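PDB 4KSA: malonyl-CoA decarboxylase from Rhodopseudomonas palustris, which probably catalyses the decarboxylation of malonyl-CoA to acetyl-CoA and carbon dioxide. Local coordinates for residues 162-165 / 166-169; 177-180 / 181-184; 102-105 / 106-109; 192-195 / 196-199; 201-204 / 205-208. All coordinates share one frame; numbering follows the deposited sequence.

Interaction 1: 162-165 / 166-169. With MG (magnesium ion), chain E.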
loop_
_atom_site.group_PDB
_atom_site.type_symbol
_atom_site.label_atom_id
_atom_site.label_comp_id
_atom_site.label_asym_id
_atom_site.label_seq_id
_atom_site.Cartn_x
_atom_site.Cartn_y
_atom_site.Cartn_z
ATOM N N HIS A 162 -6.037 -3.645 -32.993
ATOM C CA HIS A 162 -7.209 -2.889 -32.589
ATOM C C HIS A 162 -7.566 -3.175 -31.127
ATOM O O HIS A 162 -7.879 -2.258 -30.373
ATOM C CB HIS A 162 -8.409 -3.207 -33.489
ATOM C CG HIS A 162 -9.662 -2.475 -33.105
ATOM N ND1 HIS A 162 -9.787 -1.104 -33.209
ATOM C CD2 HIS A 162 -10.831 -2.919 -32.580
ATOM C CE1 HIS A 162 -10.977 -0.736 -32.764
ATOM N NE2 HIS A 162 -11.629 -1.818 -32.377
ATOM N N LEU A 163 -7.514 -4.439 -30.724
ATOM C CA LEU A 163 -7.851 -4.799 -29.346
ATOM C C LEU A 163 -6.753 -4.428 -28.338
ATOM O O LEU A 163 -7.060 -3.818 -27.306
ATOM C CB LEU A 163 -8.195 -6.291 -29.256
ATOM C CG LEU A 163 -9.362 -6.703 -30.170
ATOM C CD1 LEU A 163 -9.436 -8.218 -30.314
ATOM C CD2 LEU A 163 -10.662 -6.145 -29.615
ATOM N N PHE A 164 -5.497 -4.775 -28.640
ATOM C CA PHE A 164 -4.356 -4.456 -27.776
ATOM C C PHE A 164 -4.294 -2.954 -27.519
ATOM O O PHE A 164 -4.018 -2.505 -26.400
ATOM C CB PHE A 164 -3.020 -4.863 -28.415
ATOM C CG PHE A 164 -2.697 -6.316 -28.304
ATOM C CD1 PHE A 164 -1.432 -6.776 -28.649
ATOM C CD2 PHE A 164 -3.660 -7.236 -27.884
ATOM C CE1 PHE A 164 -1.117 -8.134 -28.585
ATOM C CE2 PHE A 164 -3.370 -8.598 -27.813
ATOM C CZ PHE A 164 -2.087 -9.050 -28.166
ATOM N N THR A 165 -4.532 -2.178 -28.569
ATOM C CA THR A 165 -4.508 -0.733 -28.444
ATOM C C THR A 165 -5.518 -0.295 -27.393
ATOM O O THR A 165 -5.213 0.534 -26.526
ATOM C CB THR A 165 -4.832 -0.056 -29.782
ATOM O OG1 THR A 165 -3.704 -0.193 -30.653
ATOM C CG2 THR A 165 -5.143 1.414 -29.587
ATOM N N SER A 166 -6.718 -0.865 -27.457
ATOM C CA SER A 166 -7.740 -0.506 -26.498
ATOM C C SER A 166 -7.440 -1.040 -25.102
ATOM O O SER A 166 -7.809 -0.417 -24.109
ATOM C CB SER A 166 -9.096 -1.012 -26.949
ATOM O OG SER A 166 -10.087 -0.536 -26.057
ATOM N N TRP A 167 -6.767 -2.181 -25.012
ATOM C CA TRP A 167 -6.463 -2.740 -23.703
ATOM C C TRP A 167 -5.276 -2.086 -23.015
ATOM O O TRP A 167 -5.319 -1.837 -21.816
ATOM C CB TRP A 167 -6.179 -4.238 -23.789
ATOM C CG TRP A 167 -7.266 -5.038 -24.373
ATOM C CD1 TRP A 167 -8.544 -4.640 -24.611
ATOM C CD2 TRP A 167 -7.162 -6.382 -24.842
ATOM N NE1 TRP A 167 -9.246 -5.655 -25.209
ATOM C CE2 TRP A 167 -8.419 -6.736 -25.362
ATOM C CE3 TRP A 167 -6.123 -7.325 -24.870
ATOM C CZ2 TRP A 167 -8.670 -7.995 -25.917
ATOM C CZ3 TRP A 167 -6.367 -8.569 -25.417
ATOM C CH2 TRP A 167 -7.634 -8.898 -25.935
ATOM N N PHE A 168 -4.203 -1.841 -23.756
ATOM C CA PHE A 168 -3.043 -1.228 -23.147
ATOM C C PHE A 168 -3.109 0.277 -23.213
ATOM O O PHE A 168 -2.283 0.906 -23.861
ATOM C CB PHE A 168 -1.747 -1.707 -23.803
ATOM C CG PHE A 168 -1.454 -3.167 -23.585
ATOM C CD1 PHE A 168 -1.932 -4.127 -24.469
ATOM C CD2 PHE A 168 -0.708 -3.586 -22.494
ATOM C CE1 PHE A 168 -1.669 -5.467 -24.272
ATOM C CE2 PHE A 168 -0.441 -4.939 -22.289
ATOM C CZ PHE A 168 -0.922 -5.871 -23.176
ATOM N N ASN A 169 -4.094 0.850 -22.534
ATOM C CA ASN A 169 -4.262 2.299 -22.479
ATOM C C ASN A 169 -3.083 2.943 -21.736
ATOM O O ASN A 169 -2.692 2.473 -20.664
ATOM C CB ASN A 169 -5.570 2.648 -21.755
ATOM C CG ASN A 169 -5.606 2.145 -20.306
ATOM O OD1 ASN A 169 -6.291 2.725 -19.459
ATOM N ND2 ASN A 169 -4.880 1.061 -20.024
HETATM MG MG MG E . -14.060 -1.685 -32.030
#
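L163 O lies over one face of the W167 indole and also accepts the hydrogen bond from W167 N. L163 O is 3.2 Å from W167 CG, displaced toward the rim of the ring. Its bond from W167 N is 2.8 Å long. L163 CB makes a CH-pi contact over the six-membered ring, 3.8 Å from W167 CZ2. The indole comes back over L163 because W167 CG is anti to its carbonyl carbon (chi1 -57°). F164 adds a second ring: F164 CE2 is 3.8 Å from W167 CZ3, with the planes inclined at 43°. The edge of F168 points at the F164 face in a T-shaped pair. F168 N binds F164 O at 2.7 Å, almost in a straight line (174°), where the helix ends. I123 packs on L163 and W167, and L136 and V137 pack on F164. H162 turns elsewhere: its NE2 binds a magnesium ion at 2.5 Å, shared with H162 of the second subunit. S166 OG bonds to S166 OG of that subunit. Without the indole, as with an alanine at W167, L163 CB and the F164 edge would probably lose their ring partner and a gap would open beside I123. Chemically, the rings pack mainly against helices 118-126 and 132-146 of the same chain, while H162 and S166 make the polar links to the second subunit.

Interaction 2: 177-180 / 181-184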
loop_
_atom_site.group_PDB
_atom_site.type_symbol
_atom_site.label_atom_id
_atom_site.label_comp_id
_atom_site.label_asym_id
_atom_site.label_seq_id
_atom_site.Cartn_x
_atom_site.Cartn_y
_atom_site.Cartn_z
ATOM N N ARG A 177 11.283 2.289 -10.670
ATOM C CA ARG A 177 12.715 2.191 -10.744
ATOM C C ARG A 177 12.980 0.724 -10.532
ATOM O O ARG A 177 12.248 0.066 -9.797
ATOM C CB ARG A 177 13.397 2.999 -9.652
ATOM C CG ARG A 177 14.865 2.675 -9.561
ATOM C CD ARG A 177 15.621 3.584 -8.634
ATOM N NE ARG A 177 16.933 2.999 -8.382
ATOM C CZ ARG A 177 17.871 3.543 -7.616
ATOM N NH1 ARG A 177 17.646 4.710 -7.014
ATOM N NH2 ARG A 177 19.028 2.908 -7.448
ATOM N N ILE A 178 14.006 0.207 -11.189
ATOM C CA ILE A 178 14.348 -1.190 -11.054
ATOM C C ILE A 178 15.707 -1.285 -10.383
ATOM O O ILE A 178 16.710 -0.753 -10.875
ATOM C CB ILE A 178 14.367 -1.875 -12.434
ATOM C CG1 ILE A 178 12.953 -1.836 -13.021
ATOM C CG2 ILE A 178 14.921 -3.278 -12.325
ATOM C CD1 ILE A 178 12.814 -2.515 -14.337
ATOM N N ASP A 179 15.732 -1.943 -9.236
ATOM C CA ASP A 179 16.959 -2.087 -8.494
ATOM C C ASP A 179 16.891 -3.350 -7.655
ATOM O O ASP A 179 16.015 -4.193 -7.864
ATOM C CB ASP A 179 17.195 -0.858 -7.608
ATOM C CG ASP A 179 16.039 -0.582 -6.669
ATOM O OD1 ASP A 179 15.650 -1.512 -5.936
ATOM O OD2 ASP A 179 15.516 0.558 -6.658
ATOM N N TRP A 180 17.822 -3.466 -6.714
ATOM C CA TRP A 180 17.931 -4.617 -5.837
ATOM C C TRP A 180 16.738 -4.767 -4.883
ATOM O O TRP A 180 16.548 -5.836 -4.276
ATOM C CB TRP A 180 19.244 -4.547 -5.036
ATOM C CG TRP A 180 19.731 -5.887 -4.588
ATOM C CD1 TRP A 180 20.054 -6.265 -3.316
ATOM C CD2 TRP A 180 19.922 -7.043 -5.412
ATOM N NE1 TRP A 180 20.432 -7.590 -3.296
ATOM C CE2 TRP A 180 20.361 -8.091 -4.569
ATOM C CE3 TRP A 180 19.764 -7.295 -6.781
ATOM C CZ2 TRP A 180 20.644 -9.372 -5.051
ATOM C CZ3 TRP A 180 20.045 -8.568 -7.261
ATOM C CH2 TRP A 180 20.481 -9.591 -6.396
ATOM N N THR A 181 15.936 -3.715 -4.736
ATOM C CA THR A 181 14.770 -3.842 -3.881
ATOM C C THR A 181 13.578 -4.251 -4.719
ATOM O O THR A 181 12.465 -4.387 -4.192
ATOM C CB THR A 181 14.382 -2.562 -3.143
ATOM O OG1 THR A 181 13.729 -1.666 -4.044
ATOM C CG2 THR A 181 15.580 -1.929 -2.554
ATOM N N THR A 182 13.796 -4.430 -6.020
ATOM C CA THR A 182 12.719 -4.860 -6.907
ATOM C C THR A 182 12.494 -6.348 -6.657
ATOM O O THR A 182 13.426 -7.057 -6.299
ATOM C CB THR A 182 13.094 -4.617 -8.408
ATOM O OG1 THR A 182 12.835 -3.249 -8.756
ATOM C CG2 THR A 182 12.295 -5.556 -9.344
ATOM N N PRO A 183 11.248 -6.830 -6.813
ATOM C CA PRO A 183 10.952 -8.255 -6.598
ATOM C C PRO A 183 11.785 -9.166 -7.503
ATOM O O PRO A 183 11.933 -8.902 -8.690
ATOM C CB PRO A 183 9.455 -8.342 -6.910
ATOM C CG PRO A 183 8.950 -7.019 -6.469
ATOM C CD PRO A 183 9.996 -6.060 -6.975
ATOM N N ALA A 184 12.319 -10.236 -6.932
ATOM C CA ALA A 184 13.123 -11.200 -7.678
ATOM C C ALA A 184 12.465 -11.673 -8.981
ATOM O O ALA A 184 13.106 -11.677 -10.037
ATOM C CB ALA A 184 13.417 -12.400 -6.808
#
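D179 OD1 takes two hydrogen bonds from T181. T181 N reaches it at 2.5 Å, nearly along the C-O axis, and T181 OG1 at 2.7 Å on its syn lone pair. The bond from T181 N closes an Asx turn. T181 OG1 sits between its backbone N and carbonyl carbon (chi1 77°), and this brings the hydroxyl round to the carboxylate. The next residue binds the D179 backbone twice. T182 N donates to D179 O at 2.9 Å, closing a type I beta turn. T182 OG1 accepts D179 N at 3.2 Å in a fairly straight bond (162°). Further out, R177 NE lies 3.3 Å from D179 OD2, but that oxygen is well out of the guanidinium plane, so the attraction is of charges alone. L187 of the following helix packs on I178, W180 and T182. W180 NE1 bonds to E188 of the third subunit, and N185 of that subunit packs on T181. The turn thus joins strand 174-178 to helix 184-193 at a subunit interface. Two donors on one oxygen and a guanidinium near the other would probably favour the charged form of the D179 carboxylate and hold it in place.

Interaction 3: 102-105 / 106-109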
loop_
_atom_site.group_PDB
_atom_site.type_symbol
_atom_site.label_atom_id
_atom_site.label_comp_id
_atom_site.label_asym_id
_atom_site.label_seq_id
_atom_site.Cartn_x
_atom_site.Cartn_y
_atom_site.Cartn_z
ATOM N N ASP A 102 -30.075 2.672 -49.561
ATOM C CA ASP A 102 -30.468 3.790 -48.723
ATOM C C ASP A 102 -29.481 3.826 -47.561
ATOM O O ASP A 102 -29.517 2.957 -46.685
ATOM C CB ASP A 102 -31.887 3.558 -48.202
ATOM C CG ASP A 102 -32.384 4.680 -47.291
ATOM O OD1 ASP A 102 -33.252 4.375 -46.422
ATOM O OD2 ASP A 102 -31.927 5.843 -47.462
ATOM N N ALA A 103 -28.600 4.821 -47.562
ATOM C CA ALA A 103 -27.598 4.967 -46.511
ATOM C C ALA A 103 -28.196 5.465 -45.187
ATOM O O ALA A 103 -27.914 6.582 -44.745
ATOM C CB ALA A 103 -26.497 5.918 -46.982
ATOM N N SER A 104 -29.016 4.627 -44.563
ATOM C CA SER A 104 -29.651 4.968 -43.307
ATOM C C SER A 104 -28.735 4.671 -42.122
ATOM O O SER A 104 -27.746 3.947 -42.251
ATOM C CB SER A 104 -30.918 4.165 -43.150
ATOM O OG SER A 104 -30.629 2.786 -43.201
ATOM N N ALA A 105 -29.069 5.219 -40.959
ATOM C CA ALA A 105 -28.270 5.003 -39.762
ATOM C C ALA A 105 -28.246 3.515 -39.412
ATOM O O ALA A 105 -27.240 2.986 -38.940
ATOM C CB ALA A 105 -28.845 5.816 -38.605
ATOM N N GLU A 106 -29.357 2.840 -39.658
ATOM C CA GLU A 106 -29.449 1.425 -39.358
ATOM C C GLU A 106 -28.595 0.642 -40.358
ATOM O O GLU A 106 -28.131 -0.474 -40.077
ATOM C CB GLU A 106 -30.903 0.977 -39.471
ATOM C CG GLU A 106 -31.257 -0.245 -38.643
ATOM C CD GLU A 106 -32.416 -1.024 -39.243
ATOM O OE1 GLU A 106 -32.987 -1.891 -38.543
ATOM O OE2 GLU A 106 -32.745 -0.780 -40.426
ATOM N N ALA A 107 -28.395 1.245 -41.528
ATOM C CA ALA A 107 -27.633 0.617 -42.594
ATOM C C ALA A 107 -26.148 0.655 -42.337
ATOM O O ALA A 107 -25.445 -0.327 -42.589
ATOM C CB ALA A 107 -27.948 1.287 -43.937
ATOM N N THR A 108 -25.665 1.792 -41.851
ATOM C CA THR A 108 -24.243 1.929 -41.582
ATOM C C THR A 108 -23.929 1.252 -40.262
ATOM O O THR A 108 -22.785 0.883 -40.001
ATOM C CB THR A 108 -23.801 3.408 -41.523
ATOM O OG1 THR A 108 -24.437 4.052 -40.422
ATOM C CG2 THR A 108 -24.183 4.132 -42.803
ATOM N N GLY A 109 -24.950 1.083 -39.431
ATOM C CA GLY A 109 -24.738 0.427 -38.158
ATOM C C GLY A 109 -24.483 -1.042 -38.419
ATOM O O GLY A 109 -23.561 -1.633 -37.866
#
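S104 caps the N-terminal end of helix 105-115 by accepting from A107 N. Its hydroxyl oxygen stands between the backbone N and the carbonyl carbon (chi1 58°), which turns it in toward the first turn of the helix. S104 OG is 3.2 Å from A107 N, and the bond is weak because it is bent (127°). The same N-H leans weakly on S104 O as well. That carbonyl has a firmer partner in T108 N at 3.0 Å. A reciprocal capping box is not made: A107 has only a methyl group and cannot return a bond to S104 N. S104 N donates instead to D102 O at 2.7 Å, across an inverse gamma turn centred on A103. The A107 methyl points back at the capping residues, and its CB is 3.6 Å from D102 O. T108 places its hydroxyl in the same kind of position as S104 (chi1 64°), while its CG2 lies anti to the carbonyl carbon and comes near S104 O. E106 behaves differently. Its chain is extended and its carboxylate leads away from the cap. F99 of helix 89-101 packs on A107 and T108, so the cap belongs to a link between two consecutive helices of the N-terminal region. The second subunit touches A105 through H155 and T108 through P87. From the next residue, A105 O accepts G109 N at 3.0 Å and, weakly, T108 OG1 at 3.3 Å.

Interaction 4: 192-195 / 196-199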
loop_
_atom_site.group_PDB
_atom_site.type_symbol
_atom_site.label_atom_id
_atom_site.label_comp_id
_atom_site.label_asym_id
_atom_site.label_seq_id
_atom_site.Cartn_x
_atom_site.Cartn_y
_atom_site.Cartn_z
ATOM N N ARG A 192 16.917 -11.490 -18.496
ATOM C CA ARG A 192 16.762 -12.008 -19.846
ATOM C C ARG A 192 16.593 -10.889 -20.871
ATOM O O ARG A 192 16.990 -11.037 -22.022
ATOM C CB ARG A 192 15.568 -12.960 -19.897
ATOM C CG ARG A 192 15.259 -13.489 -21.280
ATOM C CD ARG A 192 14.160 -14.546 -21.256
ATOM N NE ARG A 192 12.916 -14.075 -20.642
ATOM C CZ ARG A 192 12.641 -14.140 -19.339
ATOM N NH1 ARG A 192 11.479 -13.686 -18.877
ATOM N NH2 ARG A 192 13.524 -14.671 -18.497
ATOM N N TYR A 193 16.022 -9.766 -20.434
ATOM C CA TYR A 193 15.777 -8.601 -21.293
ATOM C C TYR A 193 16.947 -7.599 -21.340
ATOM O O TYR A 193 16.883 -6.608 -22.075
ATOM C CB TYR A 193 14.541 -7.827 -20.812
ATOM C CG TYR A 193 13.260 -8.613 -20.631
ATOM C CD1 TYR A 193 12.187 -8.057 -19.929
ATOM C CD2 TYR A 193 13.111 -9.899 -21.154
ATOM C CE1 TYR A 193 11.002 -8.754 -19.752
ATOM C CE2 TYR A 193 11.926 -10.607 -20.980
ATOM C CZ TYR A 193 10.876 -10.027 -20.278
ATOM O OH TYR A 193 9.699 -10.720 -20.104
ATOM N N GLU A 194 17.994 -7.831 -20.552
ATOM C CA GLU A 194 19.131 -6.913 -20.527
ATOM C C GLU A 194 19.761 -6.783 -21.913
ATOM O O GLU A 194 20.095 -7.792 -22.545
ATOM C CB GLU A 194 20.186 -7.387 -19.515
ATOM C CG GLU A 194 21.452 -6.516 -19.467
ATOM C CD GLU A 194 21.184 -5.078 -19.034
ATOM O OE1 GLU A 194 22.023 -4.200 -19.334
ATOM O OE2 GLU A 194 20.147 -4.825 -18.383
ATOM N N GLN A 195 19.920 -5.536 -22.366
ATOM C CA GLN A 195 20.498 -5.232 -23.682
ATOM C C GLN A 195 22.016 -5.039 -23.668
ATOM O O GLN A 195 22.772 -5.951 -24.004
ATOM C CB GLN A 195 19.834 -3.981 -24.263
ATOM C CG GLN A 195 18.337 -4.126 -24.460
ATOM C CD GLN A 195 17.973 -5.380 -25.242
ATOM O OE1 GLN A 195 18.420 -5.573 -26.376
ATOM N NE2 GLN A 195 17.161 -6.240 -24.637
ATOM N N VAL A 196 22.454 -3.844 -23.292
ATOM C CA VAL A 196 23.881 -3.548 -23.223
ATOM C C VAL A 196 24.629 -4.557 -22.347
ATOM O O VAL A 196 25.108 -5.581 -22.837
ATOM C CB VAL A 196 24.130 -2.127 -22.665
ATOM C CG1 VAL A 196 24.139 -1.106 -23.797
ATOM C CG2 VAL A 196 23.049 -1.781 -21.656
ATOM N N HIS A 197 24.714 -4.263 -21.051
ATOM C CA HIS A 197 25.416 -5.114 -20.085
ATOM C C HIS A 197 25.221 -6.617 -20.281
ATOM O O HIS A 197 24.209 -7.060 -20.829
ATOM C CB HIS A 197 24.995 -4.734 -18.663
ATOM C CG HIS A 197 25.209 -3.290 -18.340
ATOM N ND1 HIS A 197 26.460 -2.712 -18.312
ATOM C CD2 HIS A 197 24.331 -2.302 -18.050
ATOM C CE1 HIS A 197 26.343 -1.430 -18.019
ATOM N NE2 HIS A 197 25.061 -1.155 -17.856
ATOM N N THR A 198 26.208 -7.390 -19.829
ATOM C CA THR A 198 26.175 -8.851 -19.925
ATOM C C THR A 198 25.782 -9.412 -18.564
ATOM O O THR A 198 26.383 -9.065 -17.547
ATOM C CB THR A 198 27.563 -9.434 -20.312
ATOM O OG1 THR A 198 27.992 -8.882 -21.565
ATOM C CG2 THR A 198 27.489 -10.954 -20.429
ATOM N N ILE A 199 24.778 -10.281 -18.537
ATOM C CA ILE A 199 24.342 -10.846 -17.269
ATOM C C ILE A 199 24.069 -12.350 -17.328
ATOM O O ILE A 199 23.378 -12.839 -18.229
ATOM C CB ILE A 199 23.089 -10.083 -16.737
ATOM C CG1 ILE A 199 23.446 -8.605 -16.519
ATOM C CG2 ILE A 199 22.611 -10.698 -15.429
ATOM C CD1 ILE A 199 22.283 -7.725 -16.116
#
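E194 turns its side chain toward H197 and I199, and these three residues make most of the close part of the contact. E194 CG is 3.7 Å from I199 CD1, and the two side chains cross at about a right angle. The side chain leaves with E194 CG anti to the backbone N (chi1 177°) and then bends at chi2 (62°), which swings the carboxylate away from I199 and over to H197. E194 OE1 lies 3.1 Å from H197 CB and 3.3 Å from H197 CD2, at the edge of the imidazole and near its plane. The carboxylate is turned only 25° from the ring. E194 OE1 is also 3.2 Å from H197 N. V196 joins this close side, with CG2 3.5 Å from E194 OE1. The E194 carboxylate has a long, weak ion pair with R208, and E233 brings a like charge close to it. H197 NE2 bonds to Y266. The other side is looser. Q195 is exposed, and its end leads away from 196-199. Its amide folds back, with Q195 NE2 giving a hydrogen bond to Y193 O at 2.6 Å from above the carbonyl plane. R208 would probably lose one of its negative partners, and the H197 edge and the I199 methyl their neighbour, if an alanine stood in place of E194. The arrangement is a helix exit: the chain leaves helix 184-193 at E194 and turns toward helix 202-209. Two helices between the first and second strands are consistent with the acetyltransferase-like (GNAT) fold of this domain.

Interaction 5: 201-204 / 205-208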
loop_
_atom_site.group_PDB
_atom_site.type_symbol
_atom_site.label_atom_id
_atom_site.label_comp_id
_atom_site.label_asym_id
_atom_site.label_seq_id
_atom_site.Cartn_x
_atom_site.Cartn_y
_atom_site.Cartn_z
ATOM N N ASP A 201 24.162 -14.926 -13.835
ATOM C CA ASP A 201 23.344 -15.243 -12.671
ATOM C C ASP A 201 22.976 -13.956 -11.937
ATOM O O ASP A 201 22.970 -12.874 -12.526
ATOM C CB ASP A 201 24.052 -16.228 -11.718
ATOM C CG ASP A 201 25.414 -15.745 -11.259
ATOM O OD1 ASP A 201 25.588 -14.527 -11.051
ATOM O OD2 ASP A 201 26.310 -16.598 -11.084
ATOM N N TRP A 202 22.675 -14.068 -10.652
ATOM C CA TRP A 202 22.290 -12.902 -9.876
ATOM C C TRP A 202 23.440 -11.986 -9.457
ATOM O O TRP A 202 23.228 -10.808 -9.163
ATOM C CB TRP A 202 21.479 -13.353 -8.663
ATOM C CG TRP A 202 20.205 -14.017 -9.085
ATOM C CD1 TRP A 202 20.050 -15.304 -9.512
ATOM C CD2 TRP A 202 18.920 -13.397 -9.203
ATOM N NE1 TRP A 202 18.750 -15.525 -9.890
ATOM C CE2 TRP A 202 18.033 -14.371 -9.711
ATOM C CE3 TRP A 202 18.431 -12.111 -8.929
ATOM C CZ2 TRP A 202 16.681 -14.102 -9.951
ATOM C CZ3 TRP A 202 17.090 -11.843 -9.168
ATOM C CH2 TRP A 202 16.229 -12.837 -9.674
ATOM N N ASP A 203 24.655 -12.524 -9.443
ATOM C CA ASP A 203 25.833 -11.745 -9.077
ATOM C C ASP A 203 26.070 -10.666 -10.132
ATOM O O ASP A 203 26.535 -9.567 -9.821
ATOM C CB ASP A 203 27.052 -12.662 -8.983
ATOM C CG ASP A 203 26.884 -13.742 -7.930
ATOM O OD1 ASP A 203 27.533 -14.806 -8.056
ATOM O OD2 ASP A 203 26.109 -13.523 -6.973
ATOM N N ASP A 204 25.744 -10.992 -11.379
ATOM C CA ASP A 204 25.899 -10.065 -12.496
ATOM C C ASP A 204 24.872 -8.949 -12.385
ATOM O O ASP A 204 25.215 -7.766 -12.407
ATOM C CB ASP A 204 25.679 -10.790 -13.823
ATOM C CG ASP A 204 26.706 -11.862 -14.081
ATOM O OD1 ASP A 204 26.990 -12.651 -13.153
ATOM O OD2 ASP A 204 27.224 -11.921 -15.217
ATOM N N LEU A 205 23.608 -9.346 -12.281
ATOM C CA LEU A 205 22.497 -8.408 -12.175
ATOM C C LEU A 205 22.700 -7.508 -10.955
ATOM O O LEU A 205 22.624 -6.281 -11.067
ATOM C CB LEU A 205 21.171 -9.194 -12.082
ATOM C CG LEU A 205 19.801 -8.559 -12.377
ATOM C CD1 LEU A 205 19.346 -7.727 -11.203
ATOM C CD2 LEU A 205 19.873 -7.724 -13.641
ATOM N N ARG A 206 22.966 -8.114 -9.796
ATOM C CA ARG A 206 23.184 -7.333 -8.578
ATOM C C ARG A 206 24.356 -6.385 -8.793
ATOM O O ARG A 206 24.315 -5.222 -8.377
ATOM C CB ARG A 206 23.468 -8.234 -7.368
ATOM C CG ARG A 206 24.042 -7.451 -6.184
ATOM C CD ARG A 206 23.766 -8.085 -4.821
ATOM N NE ARG A 206 24.451 -9.357 -4.589
ATOM C CZ ARG A 206 25.771 -9.519 -4.585
ATOM N NH1 ARG A 206 26.292 -10.721 -4.354
ATOM N NH2 ARG A 206 26.573 -8.484 -4.821
ATOM N N ALA A 207 25.397 -6.896 -9.448
ATOM C CA ALA A 207 26.578 -6.102 -9.741
ATOM C C ALA A 207 26.187 -4.980 -10.702
ATOM O O ALA A 207 26.402 -3.802 -10.417
ATOM C CB ALA A 207 27.654 -6.979 -10.364
ATOM N N ARG A 208 25.595 -5.355 -11.833
ATOM C CA ARG A 208 25.177 -4.388 -12.837
ATOM C C ARG A 208 24.248 -3.301 -12.300
ATOM O O ARG A 208 24.181 -2.219 -12.873
ATOM C CB ARG A 208 24.524 -5.121 -14.017
ATOM C CG ARG A 208 23.794 -4.228 -15.032
ATOM C CD ARG A 208 22.358 -3.962 -14.598
ATOM N NE ARG A 208 21.647 -3.022 -15.464
ATOM C CZ ARG A 208 21.938 -1.731 -15.576
ATOM N NH1 ARG A 208 21.227 -0.958 -16.386
ATOM N NH2 ARG A 208 22.944 -1.213 -14.886
#
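Helix 202-209 begins here, with D203 in its first turn and R206 just after it. D203 OD2 lies 3.8 Å from R206 NH1, a long salt bridge. The oxygen is well out of the guanidinium plane and the two flat groups are 52° apart, so charge alone acts and no N-H points at the acid. R206 bends at chi3 (67°), and its stronger partner is E188 of the third subunit, which pairs with NE. The N-cap is D201: its OD1 accepts D203 N at 2.7 Å, on the anti side and out of the carboxylate plane. Behind the cap the helix is tied by backbone bonds. R206 N donates to W202 O at 2.8 Å, and R208 N meets D204 O at 2.5 Å in a nearly straight line (174°). Buried L205 packs on L187 and I191 of helix 184-193. W202 leans on the same two residues, and its ring stacks on W202 of the third subunit. The R208 side chain leads away from 201-204 to a salt bridge with E233. Three acids, D201, D203 and D204, gather at the helix start. The end of the helix dipole would probably favour their negative charge, while the nearness of the D201 and D204 carboxylates would probably oppose it. R206 may offset a little of the D203 charge, but its main pairing joins two subunits.

Interactions 2, 4 and 5 form one neighbourhood of the C-terminal region. Interactions 4 and 5 have centres about 10 Å apart and touch, with I199 CD1 3.5 Å from L205 CD2. Interactions 2 and 5 are about 12 Å apart between centres, and W180 CZ2 meets R206 CD at 3.4 Å. Both send a polar side chain to E188 of the third subunit. Interactions 1 and 3 belong to the N-terminal region, about 28 Å apart between centres, and both touch the second subunit. Interaction 1 holds the magnesium ligand H162; G109 of interaction 3 is about 12 Å from a bound magnesium ion. Interaction 1 stays about 28 Å, centre to centre, from interactions 2 and 4.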